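Local coordinates for assembly chaperone of ribosomal protein L4 (Acl4) (Chaetomium thermophilum, PDB 5TQB) that serves as an assembly chaperone for ribosomal protein L4, probably holding it on an array of paired helices of the tetratricopeptide-repeat type, at residues P85-L89 / V112-Q116; G98-V103 / V155-L160; L145-L149 / L173-A177; P185-Q189 / S230-L234. All coordinates share one frame; numbering follows the deposited sequence.

In the fold
The four contacts join helices across successive turns of the chain, from helix 86-94 to helix 228-240. Interactions 1 and 2 both use helix 100-125, and interactions 2 and 3 both use helix 131-156; their centres lie about 19 Å and 15 Å apart. Interactions 1 and 3 touch directly, R114 NH1 meeting E176 OE2 in a salt bridge while L113 packs on L145. Interactions 3 and 4, with centres about 13 Å apart, meet where T187 rests on A146 and E186 on E147. Residues of all four contacts also reach a second protein chain, with D159 and E186 giving it salt bridges, consistent with a surface used for binding a partner.

Interaction 1: residues P85-L89 / V112-Q116; sequences PEKFL and VLRAQ
P85 lays its pyrrolidine ring over the side chains of V112, L113 and Q116, three residues of one face of helix 100-125. The contact joins two helices that follow each other in the chain, as in the helical pairs of a TPR-like alpha solenoid, and it sits where helix 86-94 sets out. Each outer carbon of the ring has its own nearest partner: CB of P85 faces CG1 of V112 at 3.8 Å, CG of P85 meets CD2 of L113 at 3.5 Å, and CD of P85 faces the amide end of Q116. L113 crosses the proline at about a right angle, whereas Q116 comes from the opposite direction with an extended chain. The amide gives the proline van der Waals contact rather than a hydrogen bond; its OE1 is taken by NZ of K141 on helix 131-156.

One turn further along, F88 and L89 continue the apolar seam. The phenyl ring stands beside V112, whose CG2 lies 3.9 Å from CE2 of F88 in an oblique approach. V112 splits its branches between two partners: with CG1 anti to the backbone N (chi1 176°) it turns that methyl to the proline and gives CG2 to the phenylalanine. Beyond the contact, E86 bonds to Q50 and Y65, and K87 packs on helix 58-71. L89 puts CD2 by T148 of helix 131-156 and CD1 4.5 Å from CD1 of L113, a loose contact.

Interaction 2: residues G98-V103 / V155-L160; sequences GGHDSV and VYMTDL
L160 pushes its isobutyl group into the hollow formed where the backbone of G99 turns into helix 100-125, with the H100 ring on one flank and V103 on another. Its CD2 methyl sits over the centre of the imidazole face, 3.9 Å from the ring centroid and 8° off the normal, a well-centred CH-pi contact. The same methyl comes within 3.7 Å of CA of G99, where no side chain stands in the way. The ring reaches this spot although H100 sets its CB away from the neighbouring segment: with CG beside its own backbone N (chi1 -74°), the imidazole folds back above the leucine.

V103 supplies a second bump. Its CG2 methyl settles among CD1 of L160, CG1 of V155 and the Y156 ring, lying 3.9 Å from V155 CG1 and meeting the ring obliquely at CE2. V155 in turn sets CG1 against O and CA of G99, so that this methyl lies between G99 and the V103 methyl.

The polar part is one bond: N of G99 gives its hydrogen to the anti lone pair of D159 OD1, at 2.9 Å and 155°. Outside the two segments, OD1 also pairs with a basic side chain of another protein chain in a salt bridge. G99 is the N-cap residue of helix 100-125, and V155 O accepts from N of both T158 and L160, from opposite faces of its plane, as helix 131-156 gives way to a loop. The start of one helix is thus packed against the C-terminal end of the next, at the open end of the antiparallel pair, away from its connecting turn, as in TPR-like alpha solenoids.

Interaction 3: residues L145-L149 / L173-A177; sequences LAETL and LITEA. With EDO (1,2-ethanediol), chain I.
L149 turns CG beside its backbone N and anti to its carbonyl carbon (chi1 -57°), while E176 swings CG anti to its own N (chi1 175°) and runs out extended; the leucine tip and the glutamate shaft then cross at about a right angle. CD1 of L149 lies alongside the end of that chain, touching CG, CD and OE2 of E176, with CD nearest at 3.5 Å. The leucine methyl thus packs on the end of the glutamate, carboxylate included, and OE2 of E176 forms a salt bridge with NH1 of R114 on helix 100-125.

The second branch of L149 serves a different neighbour. Its CD2 meets CD2 of L173 at 3.7 Å, the two leucines approaching at a slant, and the same L173 methyl also touches CB of L149. At the other end of the contact two alanines face each other, A146 CB standing 4.4 Å from A177 CB, small groups that let the backbones come near: their CA atoms are 4.8 Å apart.

E147 faces the other way, its CB away from helix 166-180. OE1 of E147 accepts a hydrogen bond of 3.0 Å from O2 of a bound 1,2-ethanediol, probably from the crystallisation liquor, while OE2 is held by R144 and W184. The glutamate also packs on an aromatic side chain of another protein chain. The axes of the two short segments approach to 9.2 Å at 167°, nearly antiparallel, so helices 131-156 and 166-180 form the kind of side-by-side packing from which TPR-like alpha solenoids are stacked.

Interaction 4: residues P185-Q189 / S230-L234; sequences PETWQ and SRVSL. With EDO (1,2-ethanediol), chain H.
Q189 reaches across from helix 185-197 to lie against L234 and the S230 carbonyl of helix 228-240. CG stands anti to the backbone N, and from CB the chain runs extended to the other helix. CG passes CD1 of L234; CD comes next, 3.8 Å from CB of L234. At the tip the amide divides its work: OE1 rests on the leucine, 3.6 Å from its CD1, while NE2 gives a hydrogen bond of 2.8 Å to O of S230, at an N-H...O angle of 145°. The donor stands 27° out of the carbonyl plane. L234 N of the same helix also bonds to this oxygen, from the opposite face of that plane, so S230 O is gripped by two donors. The leucine crosses the glutamine at about a right angle.

A second polar link lies one turn back. OG of S230 donates to OE2 of E186 at 2.7 Å, nearly along the carbon-oxygen bond of the carboxylate. The same oxygen accepts from O2 of a bound 1,2-ethanediol, also at 2.7 Å, a molecule probably from the crystallisation liquor, whose O1 lies by the P185 ring and takes a weak bond from N of E186. The other oxygen, OE1 of E186, forms a salt bridge with a basic side chain of another protein chain.

The two helix segments run in the same general direction, crossing at 34°, with axes 11.1 Å apart, a gap bridged largely by polar side chains. With E186 buried, its serine donor and its partner on the other protein would be expected to favour the charged carboxylate, tying this helix pairing to the intermolecular contact.

Interaction 1: residues P85-L89 / V112-Q116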
# COMPACT_ATOMS: atom_id res chain seq x y z
N PRO B 85 6.50 -6.97 -21.04
CA PRO B 85 5.89 -5.70 -21.43
C PRO B 85 6.15 -4.55 -20.44
O PRO B 85 5.87 -3.40 -20.76
CB PRO B 85 4.40 -6.03 -21.47
CG PRO B 85 4.24 -7.17 -20.52
CD PRO B 85 5.50 -7.96 -20.61
N GLU B 86 6.70 -4.89 -19.28
CA GLU B 86 6.92 -3.94 -18.19
C GLU B 86 7.70 -2.71 -18.63
O GLU B 86 7.36 -1.59 -18.25
CB GLU B 86 7.66 -4.64 -17.04
CG GLU B 86 7.98 -3.76 -15.84
CD GLU B 86 8.86 -4.45 -14.81
OE1 GLU B 86 8.85 -5.70 -14.75
OE2 GLU B 86 9.58 -3.75 -14.06
N LYS B 87 8.73 -2.93 -19.45
CA LYS B 87 9.58 -1.83 -19.91
C LYS B 87 8.82 -0.78 -20.73
O LYS B 87 9.15 0.41 -20.67
CB LYS B 87 10.76 -2.37 -20.71
CG LYS B 87 10.39 -3.25 -21.90
CD LYS B 87 11.63 -3.89 -22.51
CE LYS B 87 11.28 -4.82 -23.67
NZ LYS B 87 10.62 -6.08 -23.22
N PHE B 88 7.82 -1.20 -21.49
CA PHE B 88 7.03 -0.27 -22.28
C PHE B 88 6.19 0.61 -21.37
O PHE B 88 6.08 1.82 -21.58
CB PHE B 88 6.11 -1.01 -23.26
CG PHE B 88 6.85 -1.85 -24.26
CD1 PHE B 88 7.48 -1.27 -25.35
CD2 PHE B 88 6.92 -3.22 -24.11
CE1 PHE B 88 8.16 -2.04 -26.27
CE2 PHE B 88 7.60 -4.00 -25.03
CZ PHE B 88 8.22 -3.41 -26.11
N LEU B 89 5.61 -0.00 -20.34
CA LEU B 89 4.71 0.69 -19.43
C LEU B 89 5.46 1.70 -18.59
O LEU B 89 4.95 2.79 -18.30
CB LEU B 89 3.98 -0.32 -18.53
CG LEU B 89 3.29 -1.48 -19.26
CD1 LEU B 89 2.60 -2.41 -18.27
CD2 LEU B 89 2.30 -0.98 -20.31
N VAL B 112 1.59 -6.12 -26.45
CA VAL B 112 2.35 -7.27 -25.97
C VAL B 112 1.51 -8.08 -25.00
O VAL B 112 1.44 -9.31 -25.10
CB VAL B 112 3.65 -6.83 -25.28
CG1 VAL B 112 4.39 -8.03 -24.69
CG2 VAL B 112 4.55 -6.10 -26.27
N LEU B 113 0.86 -7.40 -24.06
CA LEU B 113 0.01 -8.06 -23.08
C LEU B 113 -1.14 -8.84 -23.72
O LEU B 113 -1.40 -9.98 -23.35
CB LEU B 113 -0.56 -7.04 -22.09
CG LEU B 113 0.41 -6.49 -21.04
CD1 LEU B 113 -0.19 -5.27 -20.35
CD2 LEU B 113 0.78 -7.56 -20.03
N ARG B 114 -1.82 -8.23 -24.68
CA ARG B 114 -2.95 -8.88 -25.34
C ARG B 114 -2.54 -10.16 -26.06
O ARG B 114 -3.29 -11.14 -26.07
CB ARG B 114 -3.64 -7.93 -26.31
CG ARG B 114 -4.93 -7.34 -25.78
CD ARG B 114 -5.63 -6.53 -26.83
NE ARG B 114 -4.92 -5.28 -27.12
CZ ARG B 114 -5.28 -4.08 -26.69
NH1 ARG B 114 -6.36 -3.92 -25.93
NH2 ARG B 114 -4.56 -3.02 -27.02
N ALA B 115 -1.36 -10.15 -26.66
CA ALA B 115 -0.83 -11.32 -27.36
C ALA B 115 -0.50 -12.44 -26.36
O ALA B 115 -0.78 -13.61 -26.62
CB ALA B 115 0.39 -10.96 -28.17
N GLN B 116 0.09 -12.07 -25.23
CA GLN B 116 0.43 -13.03 -24.19
C GLN B 116 -0.83 -13.66 -23.60
O GLN B 116 -0.89 -14.87 -23.38
CB GLN B 116 1.23 -12.35 -23.08
CG GLN B 116 2.63 -11.95 -23.50
CD GLN B 116 3.36 -11.20 -22.41
OE1 GLN B 116 2.75 -10.64 -21.50
NE2 GLN B 116 4.69 -11.19 -22.48

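Interaction 2: residues G98-V103 / V155-L160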
# COMPACT_ATOMS: atom_id res chain seq x y z
N GLY B 98 5.19 13.19 -22.05
CA GLY B 98 3.87 12.76 -21.64
C GLY B 98 2.96 12.69 -22.84
O GLY B 98 3.42 12.53 -23.97
N GLY B 99 1.66 12.81 -22.60
CA GLY B 99 0.69 12.95 -23.67
C GLY B 99 0.74 11.83 -24.69
O GLY B 99 0.69 10.66 -24.33
N HIS B 100 0.86 12.20 -25.96
CA HIS B 100 0.88 11.24 -27.06
C HIS B 100 2.02 10.24 -26.91
O HIS B 100 1.88 9.07 -27.28
CB HIS B 100 1.01 11.96 -28.40
CG HIS B 100 -0.24 12.65 -28.84
ND1 HIS B 100 -1.45 12.00 -28.99
CD2 HIS B 100 -0.48 13.94 -29.19
CE1 HIS B 100 -2.37 12.85 -29.39
NE2 HIS B 100 -1.80 14.04 -29.52
N ASP B 101 3.14 10.70 -26.36
CA ASP B 101 4.31 9.85 -26.18
C ASP B 101 4.05 8.75 -25.16
O ASP B 101 4.50 7.61 -25.32
CB ASP B 101 5.52 10.69 -25.76
CG ASP B 101 6.81 9.90 -25.77
OD1 ASP B 101 7.34 9.64 -26.87
OD2 ASP B 101 7.31 9.56 -24.68
N SER B 102 3.31 9.09 -24.10
CA SER B 102 2.96 8.11 -23.07
C SER B 102 1.96 7.10 -23.61
O SER B 102 2.10 5.90 -23.38
CB SER B 102 2.37 8.81 -21.85
OG SER B 102 3.35 9.58 -21.19
N VAL B 103 0.94 7.59 -24.30
CA VAL B 103 -0.08 6.72 -24.89
C VAL B 103 0.55 5.74 -25.89
O VAL B 103 0.16 4.57 -25.94
CB VAL B 103 -1.16 7.54 -25.61
CG1 VAL B 103 -2.15 6.62 -26.31
CG2 VAL B 103 -1.88 8.44 -24.62
N VAL B 155 -4.36 9.80 -18.94
CA VAL B 155 -3.61 10.72 -19.80
C VAL B 155 -4.59 11.60 -20.58
O VAL B 155 -4.36 12.80 -20.75
CB VAL B 155 -2.69 9.98 -20.79
CG1 VAL B 155 -1.94 10.96 -21.67
CG2 VAL B 155 -1.70 9.09 -20.05
N TYR B 156 -5.69 11.01 -21.04
CA TYR B 156 -6.67 11.75 -21.83
C TYR B 156 -7.51 12.70 -20.98
O TYR B 156 -8.20 13.56 -21.52
CB TYR B 156 -7.58 10.79 -22.61
CG TYR B 156 -6.97 10.36 -23.93
CD1 TYR B 156 -6.87 11.25 -25.00
CD2 TYR B 156 -6.48 9.08 -24.10
CE1 TYR B 156 -6.31 10.87 -26.19
CE2 TYR B 156 -5.92 8.68 -25.30
CZ TYR B 156 -5.83 9.58 -26.34
OH TYR B 156 -5.27 9.17 -27.53
N MSE B 157 -7.45 12.53 -19.66
CA MSE B 157 -8.15 13.43 -18.75
C MSE B 157 -7.18 14.40 -18.09
O MSE B 157 -7.57 15.18 -17.22
CB MSE B 157 -8.90 12.63 -17.69
CG MSE B 157 -9.97 11.72 -18.26
SE MSE B 157 -10.94 10.75 -16.88
CE MSE B 157 -11.94 12.24 -16.13
N THR B 158 -5.92 14.35 -18.52
CA THR B 158 -4.92 15.34 -18.12
C THR B 158 -4.18 15.88 -19.34
O THR B 158 -4.64 16.83 -19.98
CB THR B 158 -3.93 14.77 -17.08
OG1 THR B 158 -3.37 13.53 -17.54
CG2 THR B 158 -4.64 14.55 -15.73
N ASP B 159 -3.05 15.26 -19.69
CA ASP B 159 -2.18 15.75 -20.76
C ASP B 159 -2.92 16.03 -22.08
O ASP B 159 -2.69 17.06 -22.72
CB ASP B 159 -1.07 14.73 -21.05
CG ASP B 159 -0.22 14.41 -19.82
OD1 ASP B 159 0.73 13.60 -19.96
OD2 ASP B 159 -0.48 14.95 -18.72
N LEU B 160 -3.80 15.12 -22.48
CA LEU B 160 -4.48 15.19 -23.77
C LEU B 160 -5.96 15.53 -23.62
O LEU B 160 -6.77 15.21 -24.50
CB LEU B 160 -4.31 13.88 -24.54
CG LEU B 160 -2.87 13.41 -24.80
CD1 LEU B 160 -2.87 12.07 -25.51
CD2 LEU B 160 -2.09 14.45 -25.60

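Interaction 3: residues L145-L149 / L173-A177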
# COMPACT_ATOMS: atom_id res chain seq x y z
N LEU B 145 -3.25 -5.45 -18.05
CA LEU B 145 -3.78 -4.83 -19.26
C LEU B 145 -4.86 -3.82 -18.89
O LEU B 145 -4.87 -2.71 -19.42
CB LEU B 145 -4.37 -5.88 -20.20
CG LEU B 145 -5.04 -5.31 -21.47
CD1 LEU B 145 -4.05 -4.51 -22.30
CD2 LEU B 145 -5.66 -6.42 -22.30
N ALA B 146 -5.76 -4.20 -17.99
CA ALA B 146 -6.83 -3.33 -17.55
C ALA B 146 -6.26 -2.06 -16.94
O ALA B 146 -6.74 -0.94 -17.20
CB ALA B 146 -7.71 -4.04 -16.55
N GLU B 147 -5.23 -2.23 -16.12
CA GLU B 147 -4.54 -1.10 -15.50
C GLU B 147 -3.87 -0.22 -16.55
O GLU B 147 -3.74 0.99 -16.36
CB GLU B 147 -3.51 -1.60 -14.49
CG GLU B 147 -4.12 -2.23 -13.24
CD GLU B 147 -3.15 -3.19 -12.52
OE1 GLU B 147 -1.94 -3.17 -12.82
OE2 GLU B 147 -3.62 -3.98 -11.66
N THR B 148 -3.43 -0.82 -17.66
CA THR B 148 -2.78 -0.08 -18.73
C THR B 148 -3.80 0.79 -19.46
O THR B 148 -3.52 1.94 -19.81
CB THR B 148 -2.10 -1.03 -19.74
OG1 THR B 148 -1.07 -1.77 -19.08
CG2 THR B 148 -1.50 -0.26 -20.89
N LEU B 149 -4.99 0.24 -19.68
CA LEU B 149 -6.03 0.99 -20.36
C LEU B 149 -6.44 2.15 -19.47
O LEU B 149 -6.62 3.27 -19.94
CB LEU B 149 -7.22 0.08 -20.69
CG LEU B 149 -6.86 -1.15 -21.54
CD1 LEU B 149 -8.09 -2.01 -21.79
CD2 LEU B 149 -6.22 -0.75 -22.85
N LEU B 173 -12.00 2.68 -23.68
CA LEU B 173 -11.03 2.07 -22.79
C LEU B 173 -11.71 1.41 -21.59
O LEU B 173 -11.38 0.28 -21.23
CB LEU B 173 -10.00 3.10 -22.33
CG LEU B 173 -9.02 3.51 -23.43
CD1 LEU B 173 -8.39 4.86 -23.13
CD2 LEU B 173 -7.94 2.45 -23.58
N ILE B 174 -12.68 2.10 -20.98
CA ILE B 174 -13.31 1.58 -19.77
C ILE B 174 -14.31 0.46 -20.07
O ILE B 174 -14.59 -0.37 -19.21
CB ILE B 174 -14.00 2.69 -18.93
CG1 ILE B 174 -15.11 3.38 -19.73
CG2 ILE B 174 -12.97 3.70 -18.44
CD1 ILE B 174 -15.97 4.34 -18.90
N THR B 175 -14.84 0.42 -21.29
CA THR B 175 -15.71 -0.69 -21.69
C THR B 175 -14.89 -1.97 -21.82
O THR B 175 -15.29 -3.03 -21.33
CB THR B 175 -16.48 -0.41 -23.02
OG1 THR B 175 -15.57 0.09 -24.01
CG2 THR B 175 -17.60 0.59 -22.79
N GLU B 176 -13.73 -1.88 -22.48
CA GLU B 176 -12.84 -3.02 -22.61
C GLU B 176 -12.28 -3.46 -21.24
O GLU B 176 -12.17 -4.65 -20.98
CB GLU B 176 -11.68 -2.71 -23.56
CG GLU B 176 -10.64 -3.83 -23.66
CD GLU B 176 -9.52 -3.53 -24.64
OE1 GLU B 176 -9.66 -2.59 -25.45
OE2 GLU B 176 -8.48 -4.24 -24.60
N ALA B 177 -11.95 -2.50 -20.39
CA ALA B 177 -11.35 -2.81 -19.09
C ALA B 177 -12.34 -3.52 -18.16
O ALA B 177 -11.96 -4.43 -17.43
CB ALA B 177 -10.82 -1.55 -18.44
C1 EDO I . -0.20 -3.03 -10.03
O1 EDO I . -1.41 -2.67 -9.41
C2 EDO I . 0.44 -1.79 -10.61
O2 EDO I . -0.56 -1.00 -11.21

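Interaction 4: residues P185-Q189 / S230-L234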
# COMPACT_ATOMS: atom_id res chain seq x y z
N PRO B 185 -10.76 -3.81 -8.64
CA PRO B 185 -11.26 -2.51 -8.17
C PRO B 185 -10.86 -1.30 -9.02
O PRO B 185 -11.63 -0.34 -9.11
CB PRO B 185 -10.67 -2.37 -6.76
CG PRO B 185 -10.03 -3.66 -6.43
CD PRO B 185 -10.29 -4.64 -7.52
N GLU B 186 -9.67 -1.33 -9.62
CA GLU B 186 -9.16 -0.18 -10.36
C GLU B 186 -9.96 0.11 -11.63
O GLU B 186 -10.01 1.25 -12.10
CB GLU B 186 -7.69 -0.40 -10.71
CG GLU B 186 -7.06 0.72 -11.50
CD GLU B 186 -5.61 0.97 -11.10
OE1 GLU B 186 -4.75 1.03 -12.01
OE2 GLU B 186 -5.34 1.11 -9.89
N THR B 187 -10.59 -0.91 -12.20
CA THR B 187 -11.37 -0.72 -13.40
C THR B 187 -12.58 0.14 -13.08
O THR B 187 -12.90 1.09 -13.80
CB THR B 187 -11.80 -2.06 -14.02
OG1 THR B 187 -12.55 -2.81 -13.06
CG2 THR B 187 -10.57 -2.87 -14.43
N TRP B 188 -13.25 -0.18 -11.97
CA TRP B 188 -14.46 0.53 -11.58
C TRP B 188 -14.14 1.89 -10.97
O TRP B 188 -14.93 2.83 -11.06
CB TRP B 188 -15.27 -0.34 -10.61
CG TRP B 188 -15.76 -1.56 -11.30
CD1 TRP B 188 -15.29 -2.83 -11.14
CD2 TRP B 188 -16.78 -1.63 -12.30
NE1 TRP B 188 -15.97 -3.69 -11.97
CE2 TRP B 188 -16.89 -2.97 -12.69
CE3 TRP B 188 -17.61 -0.68 -12.90
CZ2 TRP B 188 -17.80 -3.39 -13.65
CZ3 TRP B 188 -18.52 -1.10 -13.85
CH2 TRP B 188 -18.61 -2.44 -14.22
N GLN B 189 -12.96 1.98 -10.38
CA GLN B 189 -12.43 3.24 -9.92
C GLN B 189 -12.30 4.19 -11.11
O GLN B 189 -12.65 5.37 -11.02
CB GLN B 189 -11.07 3.00 -9.28
CG GLN B 189 -10.60 4.10 -8.37
CD GLN B 189 -9.54 3.61 -7.40
OE1 GLN B 189 -9.77 2.69 -6.61
NE2 GLN B 189 -8.37 4.23 -7.46
N SER B 230 -2.77 3.95 -5.64
CA SER B 230 -4.07 3.77 -6.25
C SER B 230 -5.19 4.11 -5.27
O SER B 230 -6.26 4.58 -5.66
CB SER B 230 -4.21 2.33 -6.76
OG SER B 230 -5.44 2.13 -7.41
N ARG B 231 -4.95 3.87 -3.98
CA ARG B 231 -5.95 4.15 -2.95
C ARG B 231 -5.97 5.63 -2.58
O ARG B 231 -6.96 6.13 -2.04
CB ARG B 231 -5.72 3.30 -1.71
CG ARG B 231 -6.48 1.97 -1.73
CD ARG B 231 -5.65 0.83 -1.19
NE ARG B 231 -5.45 0.93 0.24
CZ ARG B 231 -4.41 0.43 0.90
NH1 ARG B 231 -3.45 -0.22 0.27
NH2 ARG B 231 -4.34 0.58 2.22
N VAL B 232 -4.89 6.34 -2.87
CA VAL B 232 -4.86 7.78 -2.69
C VAL B 232 -5.82 8.39 -3.71
O VAL B 232 -6.67 9.21 -3.36
CB VAL B 232 -3.44 8.35 -2.88
CG1 VAL B 232 -3.46 9.88 -2.82
CG2 VAL B 232 -2.51 7.80 -1.81
N SER B 233 -5.68 7.98 -4.97
CA SER B 233 -6.56 8.43 -6.03
C SER B 233 -8.01 8.14 -5.67
O SER B 233 -8.91 8.96 -5.94
CB SER B 233 -6.20 7.73 -7.34
OG SER B 233 -7.25 7.81 -8.29
N LEU B 234 -8.24 6.99 -5.05
CA LEU B 234 -9.58 6.60 -4.64
C LEU B 234 -10.17 7.61 -3.66
O LEU B 234 -11.32 8.02 -3.81
CB LEU B 234 -9.55 5.21 -4.00
CG LEU B 234 -10.87 4.73 -3.40
CD1 LEU B 234 -11.93 4.58 -4.48
CD2 LEU B 234 -10.66 3.44 -2.65
C1 EDO H . -6.25 -2.65 -8.67
O1 EDO H . -7.50 -2.67 -8.01
C2 EDO H . -5.40 -1.49 -8.20
O2 EDO H . -4.34 -1.31 -9.12